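PDB 2HY5: DsrH from Allochromatium vinosum, which assembles with DsrE and DsrF into the DsrEFH complex and probably takes part in the oxidation of intracellular sulfur, perhaps by handling sulfur for transfer. Local coordinates for the interface of chains C and A and the interface of chains C and B. Residues are numbered along the deposited sequence; one frame, centred on the assembly and turned at random. Chains: chain A/B, DsrH; chain C, Intracellular sulfur oxidation protein dsrF.

Contact 1: the interface of chains C and A. Residues chain C 49, 52, 92; chain A 12, 38, 41, 69, 71, 75.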
loop_
_atom_site.group_PDB
_atom_site.type_symbol
_atom_site.label_atom_id
_atom_site.label_comp_id
_atom_site.label_asym_id
_atom_site.label_seq_id
_atom_site.Cartn_x
_atom_site.Cartn_y
_atom_site.Cartn_z
ATOM N N TYR C 49 -11.699 11.043 -8.051
ATOM C CA TYR C 49 -11.192 12.156 -7.253
ATOM C C TYR C 49 -9.979 12.797 -7.925
ATOM O O TYR C 49 -9.597 13.925 -7.602
ATOM C CB TYR C 49 -10.813 11.665 -5.852
ATOM C CG TYR C 49 -11.980 11.546 -4.894
ATOM C CD1 TYR C 49 -12.108 10.439 -4.059
ATOM C CD2 TYR C 49 -12.923 12.568 -4.782
ATOM C CE1 TYR C 49 -13.139 10.349 -3.132
ATOM C CE2 TYR C 49 -13.958 12.491 -3.861
ATOM C CZ TYR C 49 -14.058 11.381 -3.037
ATOM O OH TYR C 49 -15.064 11.319 -2.108
ATOM N N THR C 52 -10.968 16.244 -9.621
ATOM C CA THR C 52 -11.644 17.340 -8.935
ATOM C C THR C 52 -11.035 18.683 -9.319
ATOM O O THR C 52 -9.834 18.788 -9.573
ATOM C CB THR C 52 -11.583 17.192 -7.397
ATOM O OG1 THR C 52 -10.216 17.171 -6.973
ATOM C CG2 THR C 52 -12.276 15.916 -6.957
ATOM N N LEU C 92 -20.577 13.577 -5.744
ATOM C CA LEU C 92 -20.024 14.479 -6.740
ATOM C C LEU C 92 -20.855 14.472 -8.011
ATOM O O LEU C 92 -21.595 13.527 -8.279
ATOM C CB LEU C 92 -18.588 14.073 -7.088
ATOM C CG LEU C 92 -17.549 14.028 -5.968
ATOM C CD1 LEU C 92 -16.235 13.527 -6.542
ATOM C CD2 LEU C 92 -17.374 15.410 -5.354
ATOM N N PHE A 12 -13.835 4.670 1.140
ATOM C CA PHE A 12 -14.380 3.942 -0.001
ATOM C C PHE A 12 -13.354 2.930 -0.486
ATOM O O PHE A 12 -13.683 1.968 -1.184
ATOM C CB PHE A 12 -14.715 4.914 -1.132
ATOM C CG PHE A 12 -15.444 6.147 -0.675
ATOM C CD1 PHE A 12 -14.817 7.387 -0.695
ATOM C CD2 PHE A 12 -16.745 6.062 -0.189
ATOM C CE1 PHE A 12 -15.473 8.528 -0.234
ATOM C CE2 PHE A 12 -17.411 7.199 0.276
ATOM C CZ PHE A 12 -16.773 8.432 0.253
ATOM N N TYR A 38 -11.693 12.341 2.603
ATOM C CA TYR A 38 -12.916 12.136 1.840
ATOM C C TYR A 38 -14.114 11.744 2.705
ATOM O O TYR A 38 -15.257 12.028 2.353
ATOM C CB TYR A 38 -12.667 11.092 0.754
ATOM C CG TYR A 38 -11.639 11.543 -0.262
ATOM C CD1 TYR A 38 -10.432 10.858 -0.417
ATOM C CD2 TYR A 38 -11.878 12.648 -1.075
ATOM C CE1 TYR A 38 -9.492 11.262 -1.357
ATOM C CE2 TYR A 38 -10.943 13.060 -2.026
ATOM C CZ TYR A 38 -9.750 12.360 -2.160
ATOM O OH TYR A 38 -8.821 12.738 -3.104
ATOM N N LEU A 41 -16.484 14.657 3.874
ATOM C CA LEU A 41 -17.291 15.390 2.907
ATOM C C LEU A 41 -18.790 15.091 2.944
ATOM O O LEU A 41 -19.213 13.936 2.989
ATOM C CB LEU A 41 -16.749 15.134 1.504
ATOM C CG LEU A 41 -15.263 15.463 1.345
ATOM C CD1 LEU A 41 -14.836 15.173 -0.083
ATOM C CD2 LEU A 41 -15.010 16.926 1.698
ATOM N N ARG A 69 -7.000 18.256 -2.127
ATOM C CA ARG A 69 -7.859 17.385 -2.909
ATOM C C ARG A 69 -9.039 18.089 -3.568
ATOM O O ARG A 69 -9.887 17.446 -4.183
ATOM C CB ARG A 69 -8.289 16.204 -2.044
ATOM C CG ARG A 69 -7.104 15.272 -1.772
ATOM C CD ARG A 69 -7.351 14.329 -0.619
ATOM N NE ARG A 69 -6.234 13.410 -0.405
ATOM C CZ ARG A 69 -5.065 13.750 0.130
ATOM N NH1 ARG A 69 -4.839 15.003 0.513
ATOM N NH2 ARG A 69 -4.130 12.829 0.303
ATOM N N PHE A 71 -11.285 20.510 -1.972
ATOM C CA PHE A 71 -12.460 20.858 -1.183
ATOM C C PHE A 71 -12.249 21.968 -0.169
ATOM O O PHE A 71 -11.233 22.009 0.521
ATOM C CB PHE A 71 -12.999 19.610 -0.483
ATOM C CG PHE A 71 -13.258 18.471 -1.421
ATOM C CD1 PHE A 71 -12.249 17.563 -1.732
ATOM C CD2 PHE A 71 -14.490 18.347 -2.054
ATOM C CE1 PHE A 71 -12.463 16.547 -2.666
ATOM C CE2 PHE A 71 -14.714 17.340 -2.987
ATOM C CZ PHE A 71 -13.696 16.438 -3.296
ATOM N N ARG A 75 -17.437 22.341 2.475
ATOM C CA ARG A 75 -17.856 21.063 1.912
ATOM C C ARG A 75 -17.884 19.959 2.959
ATOM O O ARG A 75 -18.335 18.852 2.688
ATOM C CB ARG A 75 -16.908 20.658 0.780
ATOM C CG ARG A 75 -16.842 21.650 -0.372
ATOM C CD ARG A 75 -18.169 21.735 -1.105
ATOM N NE ARG A 75 -18.433 20.559 -1.932
ATOM C CZ ARG A 75 -17.800 20.285 -3.070
ATOM N NH1 ARG A 75 -16.859 21.101 -3.530
ATOM N NH2 ARG A 75 -18.111 19.194 -3.755
HETATM O O HOH W 1 -9.552 14.676 -4.894
#
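C:Tyr49 and A:Tyr38 lie ring on ring at this seam between DsrF and DsrH, each carried by a 3-10 helix. Their planes are 12° from parallel and the centroids 3.6 Å apart. The two side chains run antiparallel, so each hydroxyl points back toward the other's backbone and the long flat tyrosines overlap along much of their length. In both, CG stands anti to the carbonyl carbon (chi1 -82° in C:Tyr49, -64° in A:Tyr38), which lays the rings along the boundary. The A:Phe12 side chain is nearly perpendicular to C:Tyr49, its CE1 beside the phenol oxygen.

The apolar packing continues at A:Phe71. Its rim atom CZ meets the methyl CG2 of C:Thr52 at 4.0 Å, and its CE2 touches CD2 of C:Leu92. Behind it, A:Leu41 CD1 sits over the centre of one ring face and backs the phenylalanine from within its own chain.

Among the polar links, threonine suits its place by offering a methyl to A:Phe71 and a hydroxyl to the backbone: C:Thr52 OG1 donates to A:Arg69 O at 2.8 Å, from above the carbonyl plane. A water joins A:Arg69 O and C:Tyr49 O. It lies at the edge of the A:Tyr38 ring, 2.7 Å from the hydroxyl OH.

Contact 2: the interface of chains C and A. Residues chain C 17, 56-57, 60; chain A 64-65, 68-69, 85.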
loop_
_atom_site.group_PDB
_atom_site.type_symbol
_atom_site.label_atom_id
_atom_site.label_comp_id
_atom_site.label_asym_id
_atom_site.label_seq_id
_atom_site.Cartn_x
_atom_site.Cartn_y
_atom_site.Cartn_z
ATOM N N TYR C 17 -2.500 12.265 -4.449
ATOM C CA TYR C 17 -1.690 12.693 -3.308
ATOM C C TYR C 17 -1.403 11.707 -2.181
ATOM O O TYR C 17 -0.282 11.671 -1.678
ATOM C CB TYR C 17 -2.267 13.988 -2.735
ATOM C CG TYR C 17 -2.381 15.066 -3.777
ATOM C CD1 TYR C 17 -3.630 15.505 -4.219
ATOM C CD2 TYR C 17 -1.241 15.615 -4.369
ATOM C CE1 TYR C 17 -3.740 16.457 -5.227
ATOM C CE2 TYR C 17 -1.344 16.568 -5.379
ATOM C CZ TYR C 17 -2.595 16.981 -5.804
ATOM O OH TYR C 17 -2.700 17.898 -6.824
ATOM N N ASP C 56 -5.601 22.744 -4.381
ATOM C CA ASP C 56 -4.598 23.703 -3.900
ATOM C C ASP C 56 -3.692 22.955 -2.923
ATOM O O ASP C 56 -4.086 22.665 -1.795
ATOM C CB ASP C 56 -5.285 24.872 -3.191
ATOM C CG ASP C 56 -4.297 25.878 -2.621
ATOM O OD1 ASP C 56 -4.748 26.929 -2.119
ATOM O OD2 ASP C 56 -3.075 25.620 -2.671
ATOM N N THR C 57 -2.467 22.672 -3.356
ATOM C CA THR C 57 -1.520 21.900 -2.552
ATOM C C THR C 57 -0.469 22.648 -1.735
ATOM O O THR C 57 0.427 22.021 -1.179
ATOM C CB THR C 57 -0.765 20.915 -3.445
ATOM O OG1 THR C 57 0.024 21.656 -4.389
ATOM C CG2 THR C 57 -1.749 20.025 -4.202
ATOM N N ILE C 60 0.167 21.249 1.842
ATOM C CA ILE C 60 0.796 19.956 2.083
ATOM C C ILE C 60 2.227 19.857 1.571
ATOM O O ILE C 60 2.838 18.793 1.637
ATOM C CB ILE C 60 -0.031 18.786 1.481
ATOM C CG1 ILE C 60 -0.201 18.969 -0.024
ATOM C CG2 ILE C 60 -1.381 18.696 2.168
ATOM C CD1 ILE C 60 -0.800 17.760 -0.713
ATOM N N PRO A 64 -5.195 21.123 5.207
ATOM C CA PRO A 64 -4.236 21.061 4.100
ATOM C C PRO A 64 -4.541 19.922 3.124
ATOM O O PRO A 64 -4.449 20.105 1.908
ATOM C CB PRO A 64 -2.904 20.887 4.817
ATOM C CG PRO A 64 -3.103 21.699 6.058
ATOM C CD PRO A 64 -4.491 21.265 6.495
ATOM N N ASP A 65 -4.895 18.750 3.647
ATOM C CA ASP A 65 -5.220 17.621 2.779
ATOM C C ASP A 65 -6.569 17.846 2.095
ATOM O O ASP A 65 -6.760 17.466 0.939
ATOM C CB ASP A 65 -5.212 16.303 3.567
ATOM C CG ASP A 65 -3.806 15.728 3.724
ATOM O OD1 ASP A 65 -3.072 15.688 2.711
ATOM O OD2 ASP A 65 -3.434 15.300 4.841
ATOM N N ALA A 68 -5.916 20.315 -0.730
ATOM C CA ALA A 68 -5.101 19.711 -1.769
ATOM C C ALA A 68 -5.948 18.837 -2.687
ATOM O O ALA A 68 -5.664 18.704 -3.881
ATOM C CB ALA A 68 -4.000 18.884 -1.140
ATOM N N ARG A 69 -7.000 18.256 -2.127
ATOM C CA ARG A 69 -7.859 17.385 -2.909
ATOM C C ARG A 69 -9.039 18.089 -3.568
ATOM O O ARG A 69 -9.887 17.446 -4.183
ATOM C CB ARG A 69 -8.289 16.204 -2.044
ATOM C CG ARG A 69 -7.104 15.272 -1.772
ATOM C CD ARG A 69 -7.351 14.329 -0.619
ATOM N NE ARG A 69 -6.234 13.410 -0.405
ATOM C CZ ARG A 69 -5.065 13.750 0.130
ATOM N NH1 ARG A 69 -4.839 15.003 0.513
ATOM N NH2 ARG A 69 -4.130 12.829 0.303
ATOM N N TYR A 85 -1.821 21.588 10.415
ATOM C CA TYR A 85 -0.836 20.725 11.056
ATOM C C TYR A 85 -0.565 21.110 12.506
ATOM O O TYR A 85 -0.335 20.241 13.349
ATOM C CB TYR A 85 0.462 20.698 10.247
ATOM C CG TYR A 85 0.378 19.794 9.030
ATOM C CD1 TYR A 85 0.295 20.323 7.740
ATOM C CD2 TYR A 85 0.364 18.409 9.173
ATOM C CE1 TYR A 85 0.202 19.490 6.621
ATOM C CE2 TYR A 85 0.272 17.565 8.064
ATOM C CZ TYR A 85 0.191 18.112 6.795
ATOM O OH TYR A 85 0.104 17.285 5.697
HETATM O O HOH W 2 1.880 16.458 3.531
HETATM O O HOH W 3 -3.024 22.039 0.690
#
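Helix 63-68 of DsrH, with the start of the loop after it and A:Tyr85 of helix 85-94 reaching in beside it, packs against the 3-10 turn 58-60 of DsrF, the loop before that turn and the loop that carries C:Tyr17. C:Ile60 meets the helix with both its branches. Its CD1 presses on the methyl CB of A:Ala68 at 3.4 Å, a tight contact, while CG2 rests by A:Pro64 CB at 3.8 Å and also nears A:Asp65. Having CG1 between the backbone N and the carbonyl carbon (chi1 59°) spreads the two branches over successive parts of the helix. Alanine suits the helix end because its short side chain leaves room for C:Ile60 CD1; C:Thr57 adds its methyl CG2 to the same CB.

C:Tyr17 lays its CB over one face of the A:Arg69 guanidinium, toward the rim, 3.7 Å from NH2. A:Asp65 fixes that flat group from within DsrH: NH1 of A:Arg69 donates to the backbone O of A:Asp65 and forms a salt bridge with its carboxylate OD1 at 2.9 Å, meeting it from above the carboxylate plane.

Water completes the contact, joining C:Ile60 O to the phenol of A:Tyr85 and lying 2.9 Å from its OH.

Contact 3: the interface of chains C and B. Residues chain C 44, 120, 123-124, 127; chain B 23, 25, 99, 101.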
loop_
_atom_site.group_PDB
_atom_site.type_symbol
_atom_site.label_atom_id
_atom_site.label_comp_id
_atom_site.label_asym_id
_atom_site.label_seq_id
_atom_site.Cartn_x
_atom_site.Cartn_y
_atom_site.Cartn_z
ATOM N N LEU C 44 -12.415 5.413 -12.204
ATOM C CA LEU C 44 -13.399 4.628 -11.478
ATOM C C LEU C 44 -13.085 4.629 -9.988
ATOM O O LEU C 44 -11.933 4.815 -9.583
ATOM C CB LEU C 44 -13.384 3.193 -12.019
ATOM C CG LEU C 44 -14.170 2.101 -11.291
ATOM C CD1 LEU C 44 -15.665 2.374 -11.401
ATOM C CD2 LEU C 44 -13.825 0.744 -11.897
ATOM N N SER C 120 -22.392 2.009 -15.643
ATOM C CA SER C 120 -21.666 0.767 -15.398
ATOM C C SER C 120 -21.581 -0.189 -16.588
ATOM O O SER C 120 -20.550 -0.830 -16.795
ATOM C CB SER C 120 -22.276 0.040 -14.196
ATOM O OG SER C 120 -23.642 -0.260 -14.415
ATOM N N VAL C 123 -18.992 1.033 -18.982
ATOM C CA VAL C 123 -17.662 0.800 -18.428
ATOM C C VAL C 123 -17.235 -0.630 -18.751
ATOM O O VAL C 123 -16.132 -0.868 -19.248
ATOM C CB VAL C 123 -17.655 0.985 -16.888
ATOM C CG1 VAL C 123 -16.312 0.541 -16.303
ATOM C CG2 VAL C 123 -17.909 2.437 -16.541
ATOM N N SER C 124 -18.125 -1.578 -18.479
ATOM C CA SER C 124 -17.837 -2.982 -18.738
ATOM C C SER C 124 -17.546 -3.190 -20.217
ATOM O O SER C 124 -16.676 -3.979 -20.581
ATOM C CB SER C 124 -19.022 -3.861 -18.320
ATOM O OG SER C 124 -19.227 -3.816 -16.917
ATOM N N MET C 127 -14.104 -2.019 -21.104
ATOM C CA MET C 127 -13.125 -2.985 -20.616
ATOM C C MET C 127 -13.011 -4.145 -21.616
ATOM O O MET C 127 -11.910 -4.564 -21.965
ATOM C CB MET C 127 -13.535 -3.507 -19.233
ATOM C CG MET C 127 -13.598 -2.415 -18.158
ATOM S SD MET C 127 -14.142 -2.993 -16.528
ATOM C CE MET C 127 -13.181 -1.897 -15.468
ATOM N N PHE B 23 -18.241 -5.029 -12.404
ATOM C CA PHE B 23 -17.971 -4.765 -13.813
ATOM C C PHE B 23 -17.655 -5.974 -14.688
ATOM O O PHE B 23 -17.722 -5.879 -15.912
ATOM C CB PHE B 23 -16.853 -3.726 -13.942
ATOM C CG PHE B 23 -17.218 -2.375 -13.391
ATOM C CD1 PHE B 23 -16.815 -1.992 -12.116
ATOM C CD2 PHE B 23 -17.986 -1.494 -14.141
ATOM C CE1 PHE B 23 -17.183 -0.757 -11.595
ATOM C CE2 PHE B 23 -18.360 -0.257 -13.629
ATOM C CZ PHE B 23 -17.954 0.115 -12.356
ATOM N N THR B 25 -18.220 -9.136 -16.800
ATOM C CA THR B 25 -19.410 -9.561 -17.529
ATOM C C THR B 25 -19.494 -11.065 -17.739
ATOM O O THR B 25 -18.512 -11.789 -17.567
ATOM C CB THR B 25 -19.498 -8.862 -18.901
ATOM O OG1 THR B 25 -18.314 -9.130 -19.658
ATOM C CG2 THR B 25 -19.646 -7.361 -18.719
ATOM N N GLN B 99 -6.868 -7.998 -16.756
ATOM C CA GLN B 99 -7.150 -6.722 -16.117
ATOM C C GLN B 99 -6.883 -6.851 -14.631
ATOM O O GLN B 99 -7.533 -7.636 -13.949
ATOM C CB GLN B 99 -8.607 -6.325 -16.337
ATOM C CG GLN B 99 -8.932 -4.918 -15.862
ATOM C CD GLN B 99 -10.327 -4.488 -16.252
ATOM O OE1 GLN B 99 -11.298 -4.782 -15.559
ATOM N NE2 GLN B 99 -10.437 -3.802 -17.383
ATOM N N TRP B 101 -6.967 -5.653 -10.782
ATOM C CA TRP B 101 -7.697 -4.815 -9.844
ATOM C C TRP B 101 -6.809 -4.755 -8.620
ATOM O O TRP B 101 -6.777 -5.689 -7.815
ATOM C CB TRP B 101 -9.052 -5.429 -9.491
ATOM C CG TRP B 101 -10.005 -5.438 -10.641
ATOM C CD1 TRP B 101 -10.098 -6.384 -11.626
ATOM C CD2 TRP B 101 -10.987 -4.440 -10.946
ATOM N NE1 TRP B 101 -11.080 -6.035 -12.529
ATOM C CE2 TRP B 101 -11.641 -4.853 -12.134
ATOM C CE3 TRP B 101 -11.372 -3.241 -10.336
ATOM C CZ2 TRP B 101 -12.681 -4.088 -12.714
ATOM C CZ3 TRP B 101 -12.397 -2.487 -10.914
ATOM C CH2 TRP B 101 -13.038 -2.913 -12.089
HETATM O O HOH W 4 -16.023 -6.072 -18.261
#
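B:Phe23, at the end of helix 16-23 in a subunit of the DsrH family, pushes its ring against DsrF, a member of the DsrF/TusC family, between C:Leu44 and helix 120-129.

Apolar contacts line the ring from the DsrF side. C:Leu44 comes toward it and puts CD1 3.4 Å from CZ, the para carbon of the ring; its other branch, CD2, reaches the ring atom CZ3 of B:Trp101 at 3.7 Å. With chi1 at 171°, CG of the leucine points away from its own backbone N, and the fork serves both aromatic groups. C:Val123 uses CG1 against CD2 of B:Phe23, 3.4 Å away, while C:Ser120 borders CE2 with its CA. An alanine in place of B:Phe23 would probably leave C:Leu44 CD1 and C:Val123 CG1 without the ring they pack on and open a gap between the two chains. C:Met127 supplies a flexible thioether: SD lies by B:Phe23 CB, and CE touches CH2 of B:Trp101 at 3.5 Å. B:Gln99 reaches across the methionine, its NE2 by CB and CG, its OE1 by SD and CE. The CB of C:Ser124 packs on the methyl CG2 of B:Thr25.

The polar contacts involve main-chain oxygens. C:Ser124 is small enough to bring its hydroxyl OG within 2.7 Å of B:Phe23 O, to which it donates with a tilt of 18° from the carbonyl plane. A water also joins B:Phe23 O to C:Ser124 O.

Contact 4: the interface of chains C and A. Residues chain C 15, 46, 49, 90; chain A 10, 12-13, 35, 38.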
loop_
_atom_site.group_PDB
_atom_site.type_symbol
_atom_site.label_atom_id
_atom_site.label_comp_id
_atom_site.label_asym_id
_atom_site.label_seq_id
_atom_site.Cartn_x
_atom_site.Cartn_y
_atom_site.Cartn_z
ATOM N N ALA C 15 -7.166 7.706 -5.299
ATOM C CA ALA C 15 -7.245 9.139 -5.062
ATOM C C ALA C 15 -5.846 9.721 -5.186
ATOM O O ALA C 15 -4.858 9.038 -4.927
ATOM C CB ALA C 15 -7.809 9.413 -3.663
ATOM N N ASP C 46 -12.243 5.596 -6.396
ATOM C CA ASP C 46 -11.571 6.814 -5.943
ATOM C C ASP C 46 -10.813 7.530 -7.048
ATOM O O ASP C 46 -10.349 8.653 -6.862
ATOM C CB ASP C 46 -10.625 6.531 -4.768
ATOM C CG ASP C 46 -11.358 6.403 -3.443
ATOM O OD1 ASP C 46 -12.539 6.797 -3.369
ATOM O OD2 ASP C 46 -10.739 5.916 -2.472
ATOM N N TYR C 49 -11.699 11.043 -8.051
ATOM C CA TYR C 49 -11.192 12.156 -7.253
ATOM C C TYR C 49 -9.979 12.797 -7.925
ATOM O O TYR C 49 -9.597 13.925 -7.602
ATOM C CB TYR C 49 -10.813 11.665 -5.852
ATOM C CG TYR C 49 -11.980 11.546 -4.894
ATOM C CD1 TYR C 49 -12.108 10.439 -4.059
ATOM C CD2 TYR C 49 -12.923 12.568 -4.782
ATOM C CE1 TYR C 49 -13.139 10.349 -3.132
ATOM C CE2 TYR C 49 -13.958 12.491 -3.861
ATOM C CZ TYR C 49 -14.058 11.381 -3.037
ATOM O OH TYR C 49 -15.064 11.319 -2.108
ATOM N N ARG C 90 -19.809 9.355 -4.056
ATOM C CA ARG C 90 -18.982 10.365 -3.417
ATOM C C ARG C 90 -19.654 11.740 -3.370
ATOM O O ARG C 90 -19.025 12.743 -3.033
ATOM C CB ARG C 90 -17.631 10.408 -4.138
ATOM C CG ARG C 90 -16.907 9.075 -4.006
ATOM C CD ARG C 90 -15.701 8.916 -4.909
ATOM N NE ARG C 90 -15.009 7.660 -4.620
ATOM C CZ ARG C 90 -15.512 6.451 -4.864
ATOM N NH1 ARG C 90 -16.715 6.318 -5.413
ATOM N NH2 ARG C 90 -14.822 5.368 -4.538
ATOM N N SER A 10 -8.912 6.328 2.505
ATOM C CA SER A 10 -10.252 6.587 2.001
ATOM C C SER A 10 -11.245 5.563 2.543
ATOM O O SER A 10 -10.952 4.367 2.592
ATOM C CB SER A 10 -10.252 6.527 0.472
ATOM O OG SER A 10 -11.570 6.451 -0.033
ATOM N N PHE A 12 -13.835 4.670 1.140
ATOM C CA PHE A 12 -14.380 3.942 -0.001
ATOM C C PHE A 12 -13.354 2.930 -0.486
ATOM O O PHE A 12 -13.683 1.968 -1.184
ATOM C CB PHE A 12 -14.715 4.914 -1.132
ATOM C CG PHE A 12 -15.444 6.147 -0.675
ATOM C CD1 PHE A 12 -14.817 7.387 -0.695
ATOM C CD2 PHE A 12 -16.745 6.062 -0.189
ATOM C CE1 PHE A 12 -15.473 8.528 -0.234
ATOM C CE2 PHE A 12 -17.411 7.199 0.276
ATOM C CZ PHE A 12 -16.773 8.432 0.253
ATOM N N GLU A 13 -12.105 3.159 -0.098
ATOM C CA GLU A 13 -10.991 2.308 -0.491
ATOM C C GLU A 13 -10.635 1.259 0.562
ATOM O O GLU A 13 -10.440 0.085 0.235
ATOM C CB GLU A 13 -9.769 3.185 -0.775
ATOM C CG GLU A 13 -8.514 2.426 -1.168
ATOM C CD GLU A 13 -8.697 1.592 -2.423
ATOM O OE1 GLU A 13 -7.703 1.007 -2.899
ATOM O OE2 GLU A 13 -9.835 1.516 -2.936
ATOM N N ASP A 35 -5.793 10.679 2.554
ATOM C CA ASP A 35 -7.000 10.226 1.868
ATOM C C ASP A 35 -8.204 10.018 2.795
ATOM O O ASP A 35 -9.334 9.834 2.328
ATOM C CB ASP A 35 -6.706 8.938 1.092
ATOM C CG ASP A 35 -5.835 9.177 -0.135
ATOM O OD1 ASP A 35 -5.415 8.180 -0.762
ATOM O OD2 ASP A 35 -5.578 10.353 -0.492
ATOM N N TYR A 38 -11.693 12.341 2.603
ATOM C CA TYR A 38 -12.916 12.136 1.840
ATOM C C TYR A 38 -14.114 11.744 2.705
ATOM O O TYR A 38 -15.257 12.028 2.353
ATOM C CB TYR A 38 -12.667 11.092 0.754
ATOM C CG TYR A 38 -11.639 11.543 -0.262
ATOM C CD1 TYR A 38 -10.432 10.858 -0.417
ATOM C CD2 TYR A 38 -11.878 12.648 -1.075
ATOM C CE1 TYR A 38 -9.492 11.262 -1.357
ATOM C CE2 TYR A 38 -10.943 13.060 -2.026
ATOM C CZ TYR A 38 -9.750 12.360 -2.160
ATOM O OH TYR A 38 -8.821 12.738 -3.104
HETATM O O HOH W 5 -9.552 14.676 -4.894
HETATM O O HOH W 6 -4.086 7.254 -3.120
HETATM O O HOH W 7 -11.616 3.348 -4.200
#
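C:Asp46 meets A:Ser10 where DsrF, of the DsrF/TusC family, faces a loop of DsrH. From CB, the aspartate leaves the 3-10 helix 45-51 with a chi1 of -79° that turns CG away from the carbonyl carbon, to the side of the backbone N, and carries the carboxylate across to DsrH. At the tip the oxygens divide the work. OD2 accepts from the hydroxyl OG of A:Ser10 at 2.6 Å, on its syn side and 19° out of the carboxylate plane. OD1 is gripped within DsrF by C:Arg90, whose NE and NH2 both donate to it at 2.9 Å; NE arrives nearly along the C-O axis, NH2 from above the plane. Across the contact OD1 also lies 3.6 Å from A:Phe12 CD1. The same-chain salt bridge probably steadies the carboxylate and offsets its charge. An asparagine in place of C:Asp46 would probably leave the C:Arg90 guanidinium without its countercharge and weaken the hold on A:Ser10.

On the DsrH side, A:Phe12 N donates to A:Ser10 OG at 3.1 Å and is likely to orient the hydroxyl. A:Phe12 CB packs against C:Arg90 NH2, and the arginine's CG lies over the rim of one ring face. C:Ala15, small enough for close approach, sets CB 3.4 Å from A:Tyr38 CE1, while a water joins its O to A:Asp35 OD1.

Contacts 1, 2 and 4 form one continuous interface between chains C and A. The C-alpha centres of contacts 1 and 4 are about 7 Å apart, and C:Tyr49, A:Phe12 and A:Tyr38 belong to both. Contact 2 lies about 12 Å from contact 1 and shares A:Arg69 with it. The 3-10 helix 45-51 of DsrF serves contacts 1 and 4. Contact 3, its C-alpha centre about 18, 22 and 30 Å from those of contacts 4, 1 and 2, joins the same DsrF to a second DsrH through other surfaces. One DsrF thus bridges two DsrH copies in the deposited assembly, consistent with a DsrEFH complex.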